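Local coordinates for manganese-containing pseudocatalase (PDB 2V8U), which catalyses the breakdown of hydrogen peroxide to water and oxygen at a dimanganese centre, as a manganese catalase, at the interface of chains A and B. Coordinates in Å, arbitrary orientation; residue numbers count along the deposited sequence, not the author numbering. Chains: chain A/B, Manganese-containing pseudocatalase.

Contact 1: the interface of chains A and B. Residues chain A 2, 41, 44, 71, 74; chain B 2, 40-41, 44, 71, 74.
B:Leu71 CB lies 3.5 Å from CD1 of A:Phe2, and the contact among the side chains given is made by carbon. The two side chains cross at about a right angle, with B:Leu71 CD1 3.7 Å from A:Phe2 CB. Both leucine carbons stand to one side of the ring plane, displaced from the ring centre, so the leucine lies over the CG–CD1 edge and the CB stem rather than over the ring centre. The same face is approached further out from within chain A: the methyl CE of A:Met44 is 3.8 Å from A:Phe2 CZ. The exchanged pair, A:Leu71 with B:Phe2, repeats this packing.

Each leucine works with two branches. CD1 goes to the partner's phenylalanine, while the CD2 methyls of A:Leu71 and B:Leu71 meet tip to tip at 3.7 Å. In A:Leu71, CG placed anti to the carbonyl carbon (chi1 -71°) is carried to the contact, and chi2 of 165° then directs one methyl to the ring and the other to the opposite leucine. The weight of the patch falls on this residue, which buries 58 Å² in chain A, against 17 Å² for A:Phe2.

A:Met41 and B:Met41 also point their ends at each other, their chains bent at chi2. Their methyls are modelled impossibly close, so the detail of that meeting is doubtful. At the flanks, A:Met44 CG faces B:Ile74 CD1 more loosely, at 4.4 Å.

The result is a two-fold symmetric hydrophobic seam. Helix 57-85 supplies Leu71 and Ile74, helix 36-49 supplies Met41 and Met44, and strand 2-4 of each subunit brings Phe2 against the other's helix 57-85. The manganese ligands Glu70 and His73 belong to that same helix, and Glu36 starts helix 36-49, so two of the helices that carry metal ligands also build this seam.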
loop_
_atom_site.group_PDB
_atom_site.type_symbol
_atom_site.label_atom_id
_atom_site.label_comp_id
_atom_site.label_asym_id
_atom_site.label_seq_id
_atom_site.Cartn_x
_atom_site.Cartn_y
_atom_site.Cartn_z
ATOM N N PHE A 2 -27.814 -10.728 -9.004
ATOM C CA PHE A 2 -27.142 -11.257 -10.179
ATOM C C PHE A 2 -27.392 -12.729 -10.330
ATOM O O PHE A 2 -27.653 -13.457 -9.357
ATOM C CB PHE A 2 -25.622 -10.959 -10.076
ATOM C CG PHE A 2 -25.330 -9.497 -10.144
ATOM C CD1 PHE A 2 -25.415 -8.690 -8.998
ATOM C CD2 PHE A 2 -24.994 -8.869 -11.348
ATOM C CE1 PHE A 2 -25.214 -7.333 -9.064
ATOM C CE2 PHE A 2 -24.762 -7.527 -11.411
ATOM C CZ PHE A 2 -24.886 -6.756 -10.270
ATOM N N MET A 41 -15.407 -2.670 -11.534
ATOM C CA MET A 41 -15.749 -2.112 -10.235
ATOM C C MET A 41 -16.140 -0.632 -10.322
ATOM O O MET A 41 -16.991 -0.163 -9.561
ATOM C CB MET A 41 -14.688 -2.362 -9.192
ATOM C CG MET A 41 -14.592 -3.836 -8.786
ATOM S SD MET A 41 -16.090 -4.429 -7.979
ATOM C CE MET A 41 -15.825 -6.022 -7.826
ATOM N N MET A 44 -19.766 -0.923 -11.563
ATOM C CA MET A 44 -20.595 -1.553 -10.538
ATOM C C MET A 44 -20.906 -0.531 -9.439
ATOM O O MET A 44 -22.084 -0.318 -9.094
ATOM C CB MET A 44 -19.898 -2.775 -9.973
ATOM C CG MET A 44 -20.752 -3.628 -9.123
ATOM S SD MET A 44 -22.157 -4.368 -9.940
ATOM C CE MET A 44 -21.411 -5.469 -10.893
ATOM N N LEU A 71 -18.347 -8.278 -15.599
ATOM C CA LEU A 71 -18.174 -9.507 -14.818
ATOM C C LEU A 71 -17.675 -10.649 -15.674
ATOM O O LEU A 71 -16.796 -11.431 -15.288
ATOM C CB LEU A 71 -19.496 -9.927 -14.155
ATOM C CG LEU A 71 -19.960 -9.023 -13.003
ATOM C CD1 LEU A 71 -21.429 -9.311 -12.692
ATOM C CD2 LEU A 71 -19.105 -9.259 -11.775
ATOM N N ILE A 74 -13.801 -10.048 -16.496
ATOM C CA ILE A 74 -12.821 -10.568 -15.530
ATOM C C ILE A 74 -12.738 -12.075 -15.660
ATOM O O ILE A 74 -11.657 -12.665 -15.558
ATOM C CB ILE A 74 -13.024 -10.108 -14.063
ATOM C CG1 ILE A 74 -14.322 -10.552 -13.418
ATOM C CG2 ILE A 74 -12.848 -8.600 -13.964
ATOM C CD1 ILE A 74 -14.308 -10.476 -11.888
ATOM N N PHE B 2 -22.622 -13.377 -16.694
ATOM C CA PHE B 2 -23.541 -12.992 -15.643
ATOM C C PHE B 2 -24.701 -12.186 -16.212
ATOM O O PHE B 2 -24.589 -11.542 -17.256
ATOM C CB PHE B 2 -22.802 -12.178 -14.548
ATOM C CG PHE B 2 -21.758 -13.012 -13.844
ATOM C CD1 PHE B 2 -20.507 -13.220 -14.391
ATOM C CD2 PHE B 2 -22.056 -13.605 -12.645
ATOM C CE1 PHE B 2 -19.577 -14.047 -13.743
ATOM C CE2 PHE B 2 -21.117 -14.403 -11.981
ATOM C CZ PHE B 2 -19.895 -14.629 -12.539
ATOM N N LEU B 40 -17.066 -12.109 -1.833
ATOM C CA LEU B 40 -17.297 -12.089 -3.275
ATOM C C LEU B 40 -16.047 -12.485 -4.048
ATOM O O LEU B 40 -16.091 -13.392 -4.886
ATOM C CB LEU B 40 -17.739 -10.679 -3.724
ATOM C CG LEU B 40 -17.740 -10.460 -5.237
ATOM C CD1 LEU B 40 -18.681 -11.397 -5.953
ATOM C CD2 LEU B 40 -18.069 -9.005 -5.521
ATOM N N MET B 41 -14.957 -11.773 -3.846
ATOM C CA MET B 41 -13.819 -11.950 -4.736
ATOM C C MET B 41 -13.058 -13.235 -4.460
ATOM O O MET B 41 -12.507 -13.855 -5.372
ATOM C CB MET B 41 -12.896 -10.716 -4.662
ATOM C CG MET B 41 -13.498 -9.460 -5.262
ATOM S SD MET B 41 -13.504 -9.456 -7.069
ATOM C CE MET B 41 -14.672 -8.170 -7.376
ATOM N N MET B 44 -15.310 -15.767 -6.223
ATOM C CA MET B 44 -15.285 -15.536 -7.660
ATOM C C MET B 44 -13.992 -16.071 -8.250
ATOM O O MET B 44 -14.011 -16.849 -9.225
ATOM C CB MET B 44 -15.460 -14.053 -7.954
ATOM C CG MET B 44 -15.723 -13.762 -9.380
ATOM S SD MET B 44 -17.241 -14.431 -10.062
ATOM C CE MET B 44 -18.377 -13.479 -9.325
ATOM N N LEU B 71 -22.353 -11.115 -5.065
ATOM C CA LEU B 71 -22.557 -9.913 -5.881
ATOM C C LEU B 71 -23.723 -9.108 -5.347
ATOM O O LEU B 71 -23.673 -7.871 -5.275
ATOM C CB LEU B 71 -22.792 -10.276 -7.343
ATOM C CG LEU B 71 -21.581 -10.790 -8.121
ATOM C CD1 LEU B 71 -22.050 -11.443 -9.423
ATOM C CD2 LEU B 71 -20.606 -9.671 -8.404
ATOM N N ILE B 74 -22.607 -7.273 -1.981
ATOM C CA ILE B 74 -21.955 -5.974 -2.094
ATOM C C ILE B 74 -22.978 -4.916 -2.460
ATOM O O ILE B 74 -22.928 -3.792 -1.981
ATOM C CB ILE B 74 -20.706 -5.949 -3.020
ATOM C CG1 ILE B 74 -20.995 -6.248 -4.485
ATOM C CG2 ILE B 74 -19.597 -6.836 -2.473
ATOM C CD1 ILE B 74 -19.863 -5.771 -5.431
#

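Contact 2: the interface of chains A and B. Residues chain A 118-120, 122-125; chain B 49, 138, 140.
A:Asn122, A:Ser123 and A:Leu124 run in extended backbone conformation past B:Asn49, the last residue of its helix, and B:Thr140. B:Asn49 reads the backbone and side chain of A:Ser123 together. Its OD1 accepts from the hydroxyl OG of A:Ser123 at 2.8 Å, in the carbonyl plane and on a lone pair. Its ND2 donates to A:Ser123 O at 3.0 Å, a bent bond (137° at H) tilted from both planes, and also to OG1 of its own B:Thr140 at 2.8 Å, close to the amide plane. These bonds fix the amide's rotation, and CG lying anti to the carbonyl carbon (chi1 -65°) sets it there. An alanine here is likely to leave A:Ser123 OG and O without these partners and B:Thr140 OG1 without its donor.

The amide of A:Asn122 stacks on that of B:Asn49, planes 19° apart, with A:Asn122 CB 3.6 Å from B:Asn49 CG. As modelled, A:Asn122 OD1 faces B:Thr140 O at 3.1 Å, two acceptors that clash, so the assignment of this amide's oxygen and nitrogen is doubtful; an exchanged amide would put a donor toward B:Thr140 O. Water 1 bridges B:Asn49 O and the other end of the A:Asn122 amide, named ND2 in the model; water 2 links A:Ala118 O to B:Thr140 N, 2.9 Å from that nitrogen.

Apolar packing continues the line: A:Leu124 CD2 lies 3.9 Å from B:Thr140 CG2, and A:Val125 CG2 meets both methyls of B:Val138, crossing at about a right angle. The chain A residues belong to the loop following helix 114-117; those of chain B come from the end of helix 36-49 and the loop before helix 144-166.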
loop_
_atom_site.group_PDB
_atom_site.type_symbol
_atom_site.label_atom_id
_atom_site.label_comp_id
_atom_site.label_asym_id
_atom_site.label_seq_id
_atom_site.Cartn_x
_atom_site.Cartn_y
_atom_site.Cartn_z
ATOM N N ALA A 118 1.639 -18.525 -4.159
ATOM C CA ALA A 118 0.345 -18.161 -3.624
ATOM C C ALA A 118 -0.777 -18.785 -4.409
ATOM O O ALA A 118 -1.737 -19.331 -3.841
ATOM C CB ALA A 118 0.188 -16.667 -3.639
ATOM N N GLY A 119 -0.731 -18.688 -5.713
ATOM C CA GLY A 119 -1.644 -19.439 -6.552
ATOM C C GLY A 119 -1.159 -20.849 -6.752
ATOM O O GLY A 119 0.023 -21.163 -6.616
ATOM N N GLY A 120 -2.087 -21.734 -7.102
ATOM C CA GLY A 120 -1.763 -23.069 -7.567
ATOM C C GLY A 120 -1.577 -23.058 -9.070
ATOM O O GLY A 120 -2.349 -23.718 -9.785
ATOM N N ASN A 122 -2.343 -20.398 -10.926
ATOM C CA ASN A 122 -3.602 -19.826 -11.330
ATOM C C ASN A 122 -3.565 -18.309 -11.189
ATOM O O ASN A 122 -2.674 -17.731 -10.578
ATOM C CB ASN A 122 -4.789 -20.463 -10.591
ATOM C CG ASN A 122 -4.732 -20.409 -9.075
ATOM O OD1 ASN A 122 -4.645 -19.248 -8.471
ATOM N ND2 ASN A 122 -4.768 -21.499 -8.418
ATOM N N SER A 123 -4.605 -17.674 -11.741
ATOM C CA SER A 123 -4.736 -16.236 -11.713
ATOM C C SER A 123 -4.810 -15.700 -10.310
ATOM O O SER A 123 -5.272 -16.361 -9.378
ATOM C CB SER A 123 -5.977 -15.801 -12.530
ATOM O OG SER A 123 -7.189 -15.989 -11.830
ATOM N N LEU A 124 -4.361 -14.448 -10.182
ATOM C CA LEU A 124 -4.384 -13.705 -8.914
ATOM C C LEU A 124 -4.968 -12.321 -9.174
ATOM O O LEU A 124 -5.082 -11.881 -10.325
ATOM C CB LEU A 124 -2.987 -13.637 -8.306
ATOM C CG LEU A 124 -2.366 -14.985 -7.957
ATOM C CD1 LEU A 124 -0.894 -14.811 -7.597
ATOM C CD2 LEU A 124 -3.091 -15.690 -6.821
ATOM N N VAL A 125 -5.328 -11.603 -8.119
ATOM C CA VAL A 125 -6.066 -10.347 -8.256
ATOM C C VAL A 125 -5.051 -9.184 -8.274
ATOM O O VAL A 125 -4.928 -8.416 -7.301
ATOM C CB VAL A 125 -7.132 -10.190 -7.175
ATOM C CG1 VAL A 125 -8.055 -9.029 -7.525
ATOM C CG2 VAL A 125 -7.956 -11.439 -7.014
ATOM N N ASN B 49 -10.654 -20.271 -11.037
ATOM C CA ASN B 49 -9.415 -21.032 -10.920
ATOM C C ASN B 49 -9.643 -22.508 -10.624
ATOM O O ASN B 49 -8.672 -23.279 -10.503
ATOM C CB ASN B 49 -8.552 -20.381 -9.849
ATOM C CG ASN B 49 -8.093 -18.977 -10.192
ATOM O OD1 ASN B 49 -8.117 -18.568 -11.362
ATOM N ND2 ASN B 49 -7.619 -18.255 -9.187
ATOM N N VAL B 138 -7.776 -11.781 -1.096
ATOM C CA VAL B 138 -8.212 -13.009 -1.768
ATOM C C VAL B 138 -7.176 -14.103 -1.580
ATOM O O VAL B 138 -5.963 -13.882 -1.742
ATOM C CB VAL B 138 -8.463 -12.734 -3.267
ATOM C CG1 VAL B 138 -8.666 -14.007 -4.055
ATOM C CG2 VAL B 138 -9.652 -11.805 -3.415
ATOM N N THR B 140 -6.642 -17.867 -3.170
ATOM C CA THR B 140 -7.029 -18.777 -4.236
ATOM C C THR B 140 -5.839 -19.690 -4.522
ATOM O O THR B 140 -4.965 -19.417 -5.352
ATOM C CB THR B 140 -7.614 -18.031 -5.426
ATOM O OG1 THR B 140 -7.971 -18.937 -6.456
ATOM C CG2 THR B 140 -6.737 -16.948 -6.027
HETATM O O HOH W 1 -5.973 -23.608 -9.739
HETATM O O HOH W 2 -3.867 -17.070 -3.368
#

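The C-alpha centres of contact 1 and contact 2 lie about 16 Å apart on one two-fold symmetric interface. Helix 36-49 of chain B joins them: its middle enters the hydrophobic seam of contact 1, and its final residue the polar patch of contact 2. Contact 1 gathers equivalent residues of both chains, whereas contact 2 pairs different segments and therefore recurs with the chains exchanged. Apolar packing and directional bonding thus complement each other in joining the two subunits. The deposited assembly holds six copies, so this pairing is one of the contacts within the deposited hexamer, though the structure alone does not show how the assembly forms.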